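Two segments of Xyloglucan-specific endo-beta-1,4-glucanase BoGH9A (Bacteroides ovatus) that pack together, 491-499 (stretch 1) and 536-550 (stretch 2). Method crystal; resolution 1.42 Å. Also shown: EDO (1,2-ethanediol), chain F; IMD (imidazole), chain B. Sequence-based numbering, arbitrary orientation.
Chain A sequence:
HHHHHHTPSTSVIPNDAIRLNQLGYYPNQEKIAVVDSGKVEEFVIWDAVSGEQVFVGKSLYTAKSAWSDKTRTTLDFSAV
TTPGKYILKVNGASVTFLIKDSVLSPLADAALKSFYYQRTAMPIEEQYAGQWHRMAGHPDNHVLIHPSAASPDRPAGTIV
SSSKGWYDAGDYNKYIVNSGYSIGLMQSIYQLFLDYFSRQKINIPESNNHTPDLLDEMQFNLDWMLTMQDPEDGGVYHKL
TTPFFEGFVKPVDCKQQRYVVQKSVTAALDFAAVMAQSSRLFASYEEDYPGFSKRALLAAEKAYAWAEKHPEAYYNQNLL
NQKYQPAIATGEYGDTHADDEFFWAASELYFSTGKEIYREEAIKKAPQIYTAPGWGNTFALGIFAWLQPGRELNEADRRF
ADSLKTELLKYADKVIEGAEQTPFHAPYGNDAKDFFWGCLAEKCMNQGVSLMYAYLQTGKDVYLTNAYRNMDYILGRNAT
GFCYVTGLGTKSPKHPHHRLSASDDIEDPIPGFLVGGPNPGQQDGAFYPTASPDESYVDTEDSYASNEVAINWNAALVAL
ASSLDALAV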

# COMPACT_ATOMS: atom_id res chain seq x y z
N LYS A 491 7.50 12.21 -15.67
CA LYS A 491 6.52 11.62 -16.57
C LYS A 491 5.72 10.65 -15.72
O LYS A 491 6.20 9.57 -15.39
CB LYS A 491 7.22 10.90 -17.72
CG LYS A 491 6.29 10.19 -18.65
CD LYS A 491 7.08 9.48 -19.72
CE LYS A 491 6.25 8.51 -20.46
NZ LYS A 491 7.13 7.61 -21.25
N SER A 492 4.53 11.07 -15.33
CA SER A 492 3.69 10.30 -14.42
C SER A 492 2.28 10.13 -15.01
O SER A 492 1.92 10.81 -15.98
CB SER A 492 3.63 10.98 -13.06
OG SER A 492 3.20 12.33 -13.19
N PRO A 493 1.46 9.23 -14.48
CA PRO A 493 0.14 9.01 -15.09
C PRO A 493 -0.77 10.23 -14.98
O PRO A 493 -0.97 10.79 -13.91
CB PRO A 493 -0.43 7.83 -14.30
CG PRO A 493 0.77 7.20 -13.62
CD PRO A 493 1.67 8.34 -13.33
N LYS A 494 -1.32 10.65 -16.12
CA LYS A 494 -2.24 11.78 -16.16
C LYS A 494 -3.70 11.35 -16.34
O LYS A 494 -4.63 12.17 -16.23
CB LYS A 494 -1.83 12.69 -17.33
CG LYS A 494 -0.46 13.33 -17.18
CD LYS A 494 -0.44 14.36 -16.06
CE LYS A 494 0.96 14.85 -15.75
NZ LYS A 494 1.52 15.73 -16.81
N HIS A 495 -3.92 10.05 -16.55
CA HIS A 495 -5.24 9.51 -16.89
C HIS A 495 -5.61 8.25 -16.10
O HIS A 495 -6.03 7.26 -16.66
CB HIS A 495 -5.30 9.22 -18.40
CG HIS A 495 -5.06 10.44 -19.22
ND1 HIS A 495 -6.01 11.44 -19.35
CD2 HIS A 495 -3.96 10.88 -19.87
CE1 HIS A 495 -5.51 12.42 -20.08
NE2 HIS A 495 -4.27 12.10 -20.43
N PRO A 496 -5.43 8.28 -14.78
CA PRO A 496 -5.72 7.06 -14.02
C PRO A 496 -7.16 6.59 -14.12
O PRO A 496 -8.08 7.39 -14.28
CB PRO A 496 -5.38 7.46 -12.57
CG PRO A 496 -5.57 8.95 -12.57
CD PRO A 496 -5.08 9.41 -13.90
N HIS A 497 -7.34 5.29 -13.98
CA HIS A 497 -8.64 4.68 -13.87
C HIS A 497 -9.11 4.92 -12.46
O HIS A 497 -8.90 4.10 -11.55
CB HIS A 497 -8.53 3.19 -14.20
CG HIS A 497 -9.81 2.43 -14.05
ND1 HIS A 497 -10.24 1.89 -12.85
CD2 HIS A 497 -10.76 2.09 -14.96
CE1 HIS A 497 -11.40 1.29 -13.02
NE2 HIS A 497 -11.74 1.39 -14.30
N HIS A 498 -9.75 6.07 -12.27
CA HIS A 498 -10.08 6.58 -10.93
C HIS A 498 -11.31 7.44 -11.11
O HIS A 498 -11.22 8.53 -11.69
CB HIS A 498 -8.91 7.43 -10.43
CG HIS A 498 -9.03 7.88 -9.01
ND1 HIS A 498 -8.42 9.04 -8.55
CD2 HIS A 498 -9.60 7.30 -7.93
CE1 HIS A 498 -8.65 9.15 -7.25
NE2 HIS A 498 -9.37 8.12 -6.85
N ARG A 499 -12.45 6.98 -10.63
CA ARG A 499 -13.67 7.75 -10.87
C ARG A 499 -13.59 9.16 -10.28
O ARG A 499 -14.11 10.09 -10.88
CB ARG A 499 -14.90 7.02 -10.36
CG ARG A 499 -15.36 5.85 -11.25
CD ARG A 499 -16.44 5.04 -10.57
NE ARG A 499 -16.96 3.95 -11.42
CZ ARG A 499 -16.31 2.82 -11.66
NH1 ARG A 499 -15.10 2.63 -11.14
NH2 ARG A 499 -16.86 1.88 -12.40
C1 EDO F . -14.66 -1.40 -12.68
O1 EDO F . -15.50 -0.41 -13.31
C2 EDO F . -14.42 -1.09 -11.19
O2 EDO F . -13.69 0.13 -11.09
N1 IMD B . -8.64 -2.02 -7.25
C2 IMD B . -9.34 -2.51 -6.20
N3 IMD B . -8.50 -3.32 -5.50
C4 IMD B . -7.30 -3.34 -6.12
C5 IMD B . -7.39 -2.51 -7.23
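Stretch 2 (536-550) SYVDTEDSYASNEVA

Three carboxylates of stretch 2 (Asp539, Glu541, Glu548) and a histidine-rich loop, rather than a paired sheet or helix, hold this contact together: 680 Å² is buried, summed over both sides, with almost no regular structure. Stretch 1 has no regular helix or strand across the contact; His498 is at the N-cap position before a helix. The carboxylate of Asp539 accepts hydrogen bonds from two consecutive backbone amides like a fork, Lys494 N to Asp539 OD2 at 2.8 Å (169° at the hydrogen) and His495 N to Asp539 OD1 at 2.9 Å (141°). Asp539 OD1 also accepts from Asn547 ND2 at 2.9 Å, while Tyr537 OH donates to Asn547 OD1 at 2.6 Å and Tyr537 OH lies 3.4 Å from Pro493 CB.

Stretch 2 does not run straight past stretch 1. After Asp539 it makes a type I turn from Thr540 to Ser543, then a weakly bonded helix, roughly Tyr544 to Asn547, and so returns to the same histidines. Nearest CA pairs are His495 CA with Thr540 CA (4.9 Å), His497 CA with Glu541 CA (4.2 Å) and His498 CA with Val549 CA (6.4 Å); partners rise in number together, so the stretches run in broadly the same direction, interrupted by the turn and helix. His497, t at chi1 and the most covered residue, is held through both backbone and ring: His497 N donates to Asn547 O (2.8 Å, 158°) and His497 ND1 to Glu548 OE1 (2.8 Å, 159°). Tyr544 CB sits over one face of the His497 ring, 4.1 Å from that ring's centroid. His495 ND1 donates to Glu541 OE2 at 2.7 Å. Finally, Val549 CG2 covers one face of His498, 3.4 Å from His498 CD2.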

# COMPACT_ATOMS: atom_id res chain seq x y z
N SER A 536 3.55 -3.40 -20.90
CA SER A 536 2.11 -3.55 -21.05
C SER A 536 1.33 -2.63 -20.13
O SER A 536 0.54 -3.08 -19.30
CB SER A 536 1.67 -4.99 -20.80
OG SER A 536 2.28 -5.85 -21.74
N TYR A 537 1.52 -1.33 -20.34
CA TYR A 537 0.94 -0.29 -19.51
C TYR A 537 0.40 0.80 -20.44
O TYR A 537 1.09 1.20 -21.38
CB TYR A 537 2.03 0.29 -18.54
CG TYR A 537 1.56 1.57 -17.89
CD1 TYR A 537 0.63 1.53 -16.86
CD2 TYR A 537 1.99 2.81 -18.33
CE1 TYR A 537 0.14 2.67 -16.30
CE2 TYR A 537 1.48 3.97 -17.79
CZ TYR A 537 0.58 3.89 -16.75
OH TYR A 537 0.02 5.03 -16.22
N VAL A 538 -0.82 1.24 -20.17
CA VAL A 538 -1.40 2.38 -20.86
C VAL A 538 -1.98 3.38 -19.87
O VAL A 538 -2.75 3.03 -18.99
CB VAL A 538 -2.53 1.95 -21.88
CG1 VAL A 538 -1.91 1.27 -23.07
CG2 VAL A 538 -3.58 1.07 -21.23
N ASP A 539 -1.64 4.65 -20.08
CA ASP A 539 -2.15 5.73 -19.26
C ASP A 539 -3.45 6.28 -19.86
O ASP A 539 -3.49 7.37 -20.46
CB ASP A 539 -1.08 6.81 -19.12
CG ASP A 539 -1.51 7.95 -18.22
OD1 ASP A 539 -2.38 7.74 -17.35
OD2 ASP A 539 -0.93 9.06 -18.42
N THR A 540 -4.51 5.49 -19.70
CA THR A 540 -5.84 5.90 -20.12
C THR A 540 -6.83 5.52 -19.03
O THR A 540 -6.63 4.53 -18.31
CB THR A 540 -6.22 5.26 -21.49
OG1 THR A 540 -6.23 3.83 -21.37
CG2 THR A 540 -5.27 5.67 -22.60
N GLU A 541 -7.90 6.30 -18.91
CA GLU A 541 -8.85 6.13 -17.82
C GLU A 541 -9.61 4.81 -17.87
O GLU A 541 -10.17 4.36 -16.87
CB GLU A 541 -9.86 7.28 -17.76
CG GLU A 541 -9.31 8.65 -17.36
CD GLU A 541 -8.69 9.46 -18.49
OE1 GLU A 541 -8.45 8.92 -19.59
OE2 GLU A 541 -8.38 10.65 -18.25
N ASP A 542 -9.70 4.20 -19.06
CA ASP A 542 -10.40 2.93 -19.19
C ASP A 542 -9.55 1.72 -18.83
O ASP A 542 -10.04 0.61 -18.82
CB ASP A 542 -10.97 2.74 -20.61
CG ASP A 542 -9.90 2.78 -21.70
OD1 ASP A 542 -8.79 3.28 -21.46
OD2 ASP A 542 -10.19 2.34 -22.86
N SER A 543 -8.28 1.94 -18.51
CA SER A 543 -7.40 0.80 -18.22
C SER A 543 -7.48 0.34 -16.76
O SER A 543 -6.61 0.66 -15.96
CB SER A 543 -5.95 1.11 -18.55
OG SER A 543 -5.17 -0.07 -18.41
N TYR A 544 -8.55 -0.39 -16.40
CA TYR A 544 -8.61 -1.13 -15.14
C TYR A 544 -7.41 -2.06 -15.06
O TYR A 544 -6.87 -2.29 -13.97
CB TYR A 544 -9.90 -1.94 -15.09
CG TYR A 544 -10.34 -2.52 -13.77
CD1 TYR A 544 -10.29 -1.80 -12.58
CD2 TYR A 544 -10.94 -3.77 -13.73
CE1 TYR A 544 -10.76 -2.34 -11.39
CE2 TYR A 544 -11.41 -4.31 -12.54
CZ TYR A 544 -11.32 -3.59 -11.38
OH TYR A 544 -11.79 -4.12 -10.19
N ALA A 545 -6.96 -2.60 -16.19
CA ALA A 545 -5.93 -3.63 -16.19
C ALA A 545 -4.57 -3.11 -15.74
O ALA A 545 -3.80 -3.84 -15.10
CB ALA A 545 -5.81 -4.25 -17.61
N SER A 546 -4.27 -1.87 -16.09
CA SER A 546 -2.91 -1.34 -15.86
C SER A 546 -2.83 0.00 -15.15
O SER A 546 -1.72 0.38 -14.69
CB SER A 546 -2.12 -1.24 -17.19
OG SER A 546 -2.47 -0.08 -17.97
N ASN A 547 -3.94 0.72 -15.05
CA ASN A 547 -3.91 2.11 -14.58
C ASN A 547 -4.91 2.39 -13.44
O ASN A 547 -5.27 3.53 -13.21
CB ASN A 547 -4.15 3.08 -15.76
CG ASN A 547 -3.35 4.35 -15.65
OD1 ASN A 547 -2.25 4.37 -15.07
ND2 ASN A 547 -3.83 5.42 -16.29
N GLU A 548 -5.35 1.34 -12.76
CA GLU A 548 -6.23 1.43 -11.60
C GLU A 548 -5.46 1.96 -10.38
O GLU A 548 -4.23 1.88 -10.34
CB GLU A 548 -6.83 0.04 -11.32
CG GLU A 548 -7.50 -0.23 -9.99
CD GLU A 548 -8.84 0.42 -9.77
OE1 GLU A 548 -9.13 1.48 -10.36
OE2 GLU A 548 -9.56 -0.10 -8.89
N VAL A 549 -6.19 2.57 -9.45
CA VAL A 549 -5.60 2.99 -8.17
C VAL A 549 -6.40 2.33 -7.07
O VAL A 549 -7.54 1.93 -7.25
CB VAL A 549 -5.62 4.54 -8.02
CG1 VAL A 549 -4.82 5.19 -9.14
CG2 VAL A 549 -7.07 5.07 -7.98
N ALA A 550 -5.81 2.16 -5.89
CA ALA A 550 -6.47 1.44 -4.80
C ALA A 550 -5.83 1.70 -3.45
O ALA A 550 -4.60 1.87 -3.37
CB ALA A 550 -6.45 -0.04 -5.07